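Local atomic coordinates of beta-galactosidase (Streptococcus pneumoniae, PDB entry 4CU9), a protein that probably hydrolyses beta-linked galactose from glycans, and carries the carbohydrate-binding module described here, which probably helps the enzyme to recognise sugars. Residues L100-G105 against K154-K159; H124-N127 against N131-A134. One frame throughout, in Å; residues are numbered along the deposited sequence.

How the interactions relate
Of the segments in contact, 100-105 comes first, made of the end of strand 97-103 and the two residues after it; it is the first segment of interaction 1. The chain then wanders through loops and helix 117-120 to the 3-10 turn at 124-127, and only three residues later interaction 2 brings 131-134 back against that turn, closing a very short loop. Strand 149-158 finally returns to 100-105, so interaction 1 closes a loop of 48 residues that holds interaction 2 entirely within it. Strand 132-139 joins the two: it pairs with strands 97-103 and 149-158, and Val104 N meets Asn131 O at 2.8 Å in a probable hydrogen bond, while the Tyr103 ring packs against Trp132 and Phe126.

Interaction 1: residues L100-G105 against K154-K159; sequences LERYVG and KAVKAK
Arg102 and Val156 meet where strands 97-103 and 149-158 of the beta-sandwich face each other without pairing: no hydrogen bond passes directly between them. Instead, a short apolar contact and two waters join them. The aliphatic shaft of Arg102 does the touching, with CD 3.8 Å from Val156 CB and NE 4.0 Å from Val156 CG1, so the valine methyl lies obliquely beside the guanidinium. CG sits between the backbone N and the carbonyl carbon (chi1 63°), and from there the chain runs extended to NE, long enough to graze the valine. Nearer the backbone, Arg102 CB packs on Ala158 CB at 4.2 Å, where the small methyl of alanine suits the close approach of the strands.

An arginine suits this partly exposed place because its CD can rest on valine while its charged end reaches water. One water lies in the guanidinium plane, at its edge, and accepts from Arg102 NH1 at 2.9 Å. It also donates to Tyr103 O at 2.9 Å and to Lys157 O at 2.7 Å, bridging the two backbones. Tyr103 O accepts a second hydrogen bond, from another water 2.8 Å away, which in turn accepts from Lys159 N at 2.8 Å. Two waters therefore converge on one carbonyl and link the backbones where no direct bond is made. Lys157 turns its side chain the other way, toward Glu76 and Thr78 of strand 73-86. Strand 132-139 pairs with both strands in a curled antiparallel sheet, as in the beta-sandwich of galactose-binding domains.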
loop_
_atom_site.group_PDB
_atom_site.type_symbol
_atom_site.label_atom_id
_atom_site.label_comp_id
_atom_site.label_asym_id
_atom_site.label_seq_id
_atom_site.Cartn_x
_atom_site.Cartn_y
_atom_site.Cartn_z
ATOM N N LEU A 100 6.111 -6.640 4.782
ATOM C CA LEU A 100 6.245 -5.238 5.207
ATOM C C LEU A 100 7.635 -4.740 4.864
ATOM O O LEU A 100 8.630 -5.356 5.217
ATOM C CB LEU A 100 6.011 -5.085 6.717
ATOM C CG LEU A 100 6.133 -3.686 7.339
ATOM C CD1 LEU A 100 5.092 -2.733 6.763
ATOM C CD2 LEU A 100 5.956 -3.770 8.847
ATOM N N GLU A 101 7.720 -3.556 4.283
ATOM C CA GLU A 101 8.987 -2.952 3.965
ATOM C C GLU A 101 9.067 -1.483 4.296
ATOM O O GLU A 101 8.095 -0.719 4.196
ATOM C CB GLU A 101 9.320 -3.132 2.477
ATOM C CG GLU A 101 9.435 -4.581 2.061
ATOM C CD GLU A 101 9.674 -4.791 0.576
ATOM O OE1 GLU A 101 9.115 -4.022 -0.239
ATOM O OE2 GLU A 101 10.434 -5.742 0.243
ATOM N N ARG A 102 10.275 -1.074 4.672
ATOM C CA ARG A 102 10.565 0.328 4.937
ATOM C C ARG A 102 11.478 0.874 3.851
ATOM O O ARG A 102 12.345 0.174 3.351
ATOM C CB ARG A 102 11.202 0.501 6.324
ATOM C CG ARG A 102 12.546 -0.177 6.495
ATOM C CD ARG A 102 13.033 -0.050 7.938
ATOM N NE ARG A 102 14.262 -0.800 8.203
ATOM C CZ ARG A 102 15.492 -0.310 8.100
ATOM N NH1 ARG A 102 15.695 0.933 7.721
ATOM N NH2 ARG A 102 16.530 -1.078 8.397
ATOM N N TYR A 103 11.284 2.138 3.485
ATOM C CA TYR A 103 12.072 2.736 2.434
ATOM C C TYR A 103 13.489 3.016 2.949
ATOM O O TYR A 103 13.649 3.591 4.005
ATOM C CB TYR A 103 11.404 3.999 1.910
ATOM C CG TYR A 103 12.144 4.628 0.770
ATOM C CD1 TYR A 103 12.166 4.010 -0.481
ATOM C CD2 TYR A 103 12.845 5.833 0.937
ATOM C CE1 TYR A 103 12.865 4.583 -1.526
ATOM C CE2 TYR A 103 13.560 6.393 -0.110
ATOM C CZ TYR A 103 13.551 5.765 -1.336
ATOM O OH TYR A 103 14.228 6.313 -2.410
ATOM N N VAL A 104 14.491 2.595 2.192
ATOM C CA VAL A 104 15.893 2.826 2.551
ATOM C C VAL A 104 16.666 3.399 1.359
ATOM O O VAL A 104 17.903 3.383 1.359
ATOM C CB VAL A 104 16.584 1.529 3.000
ATOM C CG1 VAL A 104 16.015 0.984 4.317
ATOM C CG2 VAL A 104 16.501 0.460 1.907
ATOM N N GLY A 105 15.951 3.933 0.356
ATOM C CA GLY A 105 16.620 4.442 -0.823
ATOM C C GLY A 105 17.028 5.901 -0.713
ATOM O O GLY A 105 17.016 6.510 0.375
ATOM N N LYS A 154 9.037 -4.261 15.414
ATOM C CA LYS A 154 10.036 -3.462 16.108
ATOM C C LYS A 154 10.114 -2.075 15.430
ATOM O O LYS A 154 10.073 -1.953 14.202
ATOM C CB LYS A 154 11.382 -4.183 16.126
ATOM C CG LYS A 154 12.507 -3.367 16.736
ATOM C CD LYS A 154 13.736 -4.226 17.017
ATOM C CE LYS A 154 14.825 -3.362 17.635
ATOM N NZ LYS A 154 15.807 -4.155 18.416
ATOM N N ALA A 155 10.194 -1.034 16.256
ATOM C CA ALA A 155 10.163 0.328 15.778
ATOM C C ALA A 155 11.266 0.618 14.757
ATOM O O ALA A 155 12.415 0.226 14.940
ATOM C CB ALA A 155 10.248 1.293 16.948
ATOM N N VAL A 156 10.887 1.268 13.664
ATOM C CA VAL A 156 11.810 1.695 12.638
ATOM C C VAL A 156 11.503 3.145 12.289
ATOM O O VAL A 156 10.381 3.644 12.485
ATOM C CB VAL A 156 11.707 0.830 11.345
ATOM C CG1 VAL A 156 12.104 -0.633 11.611
ATOM C CG2 VAL A 156 10.311 0.859 10.766
ATOM N N LYS A 157 12.519 3.816 11.780
ATOM C CA LYS A 157 12.402 5.159 11.239
ATOM C C LYS A 157 12.313 5.082 9.727
ATOM O O LYS A 157 13.082 4.346 9.095
ATOM C CB LYS A 157 13.618 5.973 11.654
ATOM C CG LYS A 157 13.635 6.286 13.144
ATOM C CD LYS A 157 14.848 7.146 13.536
ATOM N N ALA A 158 11.380 5.833 9.138
ATOM C CA ALA A 158 11.182 5.812 7.709
ATOM C C ALA A 158 10.386 7.022 7.215
ATOM O O ALA A 158 9.569 7.617 7.941
ATOM C CB ALA A 158 10.462 4.533 7.301
ATOM N N LYS A 159 10.650 7.359 5.975
ATOM C CA LYS A 159 9.911 8.396 5.256
ATOM C C LYS A 159 8.767 7.794 4.449
ATOM O O LYS A 159 7.871 8.519 3.978
ATOM C CB LYS A 159 10.872 9.129 4.344
ATOM C CG LYS A 159 11.822 10.007 5.138
ATOM C CD LYS A 159 12.889 10.715 4.333
ATOM C CE LYS A 159 13.826 11.412 5.341
ATOM N NZ LYS A 159 14.868 12.319 4.785
HETATM O O HOH W 1 13.806 3.013 6.853
HETATM O O HOH W 2 12.845 6.215 4.582
#

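Interaction 2: residues H124-N127 against N131-A134; sequences HPFN and NWEA
Phe126 and Asn131 bring their CA atoms to within 6.8 Å as the 3-10 turn 125-127 abuts the start of strand 132-139, a loop-to-strand junction at one end of the galactose-binding beta-sandwich. The bonds across it run from the side chains of Asn131 and Trp132 to successive carbonyls of the turn. Asn131 ND2 donates to Pro125 O at 2.9 Å along a nearly straight line (173°), with the acceptor close to the amide plane; an asparagine amide is short enough to reach this carbonyl from a neighbouring backbone. Trp132 NE1 donates to Phe126 O at 3.0 Å, the oxygen lying near the plane of the indole at its edge. Tryptophan suits this buried place because it supplies one N-H along with a broad apolar surface.

That surface meets Phe126 in a T-shaped stack: the Trp132 benzo edge points at the phenyl face, with planes at 65° and centroids 5.0 Å apart. CZ2 makes the approach, 3.7 Å from Phe126 CD1. The indole reaches there because Trp132 CG lies anti to its carbonyl carbon (chi1 -65°), which brings the ring end nearer to the turn. Arg162 adds a cation-pi contact to the same indole, while Phe20 and Phe108 pack around Phe126.

Proline, with no N-H to give and phi held near the value needed, suits the opening of the turn, which is closed by Asn127 N bonding His124 O at 2.9 Å. His124 steadies it further: ND1 accepts from Phe126 N at 3.1 Å, and CE1 lies 3.5 Å above the phenyl plane, on the face opposite Trp132 CZ2.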
loop_
_atom_site.group_PDB
_atom_site.type_symbol
_atom_site.label_atom_id
_atom_site.label_comp_id
_atom_site.label_asym_id
_atom_site.label_seq_id
_atom_site.Cartn_x
_atom_site.Cartn_y
_atom_site.Cartn_z
ATOM N N HIS A 124 11.312 6.364 -10.991
ATOM C CA HIS A 124 11.203 6.784 -9.595
ATOM C C HIS A 124 11.932 5.759 -8.687
ATOM O O HIS A 124 11.845 4.547 -8.904
ATOM C CB HIS A 124 9.747 6.923 -9.168
ATOM C CG HIS A 124 9.574 7.654 -7.867
ATOM N ND1 HIS A 124 9.701 7.052 -6.632
ATOM C CD2 HIS A 124 9.391 8.976 -7.622
ATOM C CE1 HIS A 124 9.532 7.964 -5.686
ATOM N NE2 HIS A 124 9.349 9.140 -6.265
ATOM N N PRO A 125 12.645 6.224 -7.668
ATOM C CA PRO A 125 13.380 5.239 -6.816
ATOM C C PRO A 125 12.529 4.180 -6.105
ATOM O O PRO A 125 13.041 3.145 -5.737
ATOM C CB PRO A 125 14.167 6.131 -5.844
ATOM C CG PRO A 125 13.485 7.448 -5.882
ATOM C CD PRO A 125 12.923 7.605 -7.259
ATOM N N PHE A 126 11.219 4.424 -5.961
ATOM C CA PHE A 126 10.297 3.451 -5.426
ATOM C C PHE A 126 10.268 2.184 -6.275
ATOM O O PHE A 126 10.004 1.107 -5.752
ATOM C CB PHE A 126 8.877 4.008 -5.300
ATOM C CG PHE A 126 8.663 4.857 -4.093
ATOM C CD1 PHE A 126 9.722 5.343 -3.320
ATOM C CD2 PHE A 126 7.394 5.179 -3.732
ATOM C CE1 PHE A 126 9.468 6.113 -2.192
ATOM C CE2 PHE A 126 7.131 5.968 -2.638
ATOM C CZ PHE A 126 8.160 6.412 -1.844
ATOM N N ASN A 127 10.637 2.286 -7.539
ATOM C CA ASN A 127 10.551 1.173 -8.425
ATOM C C ASN A 127 11.775 0.252 -8.399
ATOM O O ASN A 127 11.772 -0.790 -9.051
ATOM C CB ASN A 127 10.248 1.673 -9.838
ATOM C CG ASN A 127 9.693 0.597 -10.738
ATOM O OD1 ASN A 127 8.870 -0.209 -10.326
ATOM N ND2 ASN A 127 10.146 0.576 -11.986
ATOM N N ASN A 131 15.767 -0.556 -2.806
ATOM C CA ASN A 131 15.465 0.611 -1.957
ATOM C C ASN A 131 14.420 0.330 -0.880
ATOM O O ASN A 131 13.940 1.267 -0.216
ATOM C CB ASN A 131 15.010 1.763 -2.838
ATOM C CG ASN A 131 16.147 2.356 -3.659
ATOM O OD1 ASN A 131 17.304 2.219 -3.294
ATOM N ND2 ASN A 131 15.813 3.013 -4.787
ATOM N N TRP A 132 14.121 -0.953 -0.664
ATOM C CA TRP A 132 13.097 -1.359 0.296
ATOM C C TRP A 132 13.708 -2.499 1.135
ATOM O O TRP A 132 14.271 -3.453 0.576
ATOM C CB TRP A 132 11.837 -1.824 -0.408
ATOM C CG TRP A 132 11.157 -0.710 -1.187
ATOM C CD1 TRP A 132 11.275 -0.468 -2.502
ATOM C CD2 TRP A 132 10.282 0.283 -0.675
ATOM N NE1 TRP A 132 10.513 0.621 -2.882
ATOM C CE2 TRP A 132 9.911 1.124 -1.762
ATOM C CE3 TRP A 132 9.770 0.562 0.594
ATOM C CZ2 TRP A 132 9.050 2.177 -1.601
ATOM C CZ3 TRP A 132 8.936 1.613 0.744
ATOM C CH2 TRP A 132 8.577 2.415 -0.328
ATOM N N GLU A 133 13.548 -2.383 2.440
ATOM C CA GLU A 133 14.044 -3.384 3.408
ATOM C C GLU A 133 12.871 -4.024 4.157
ATOM O O GLU A 133 12.037 -3.321 4.751
ATOM C CB GLU A 133 15.017 -2.692 4.371
ATOM C CG GLU A 133 15.550 -3.555 5.511
ATOM C CD GLU A 133 16.706 -4.436 5.137
ATOM O OE1 GLU A 133 16.956 -4.650 3.920
ATOM O OE2 GLU A 133 17.381 -4.925 6.082
ATOM N N ALA A 134 12.850 -5.362 4.163
ATOM C CA ALA A 134 11.830 -6.133 4.855
ATOM C C ALA A 134 11.837 -5.904 6.365
ATOM O O ALA A 134 12.908 -5.789 7.006
ATOM C CB ALA A 134 11.972 -7.633 4.565
#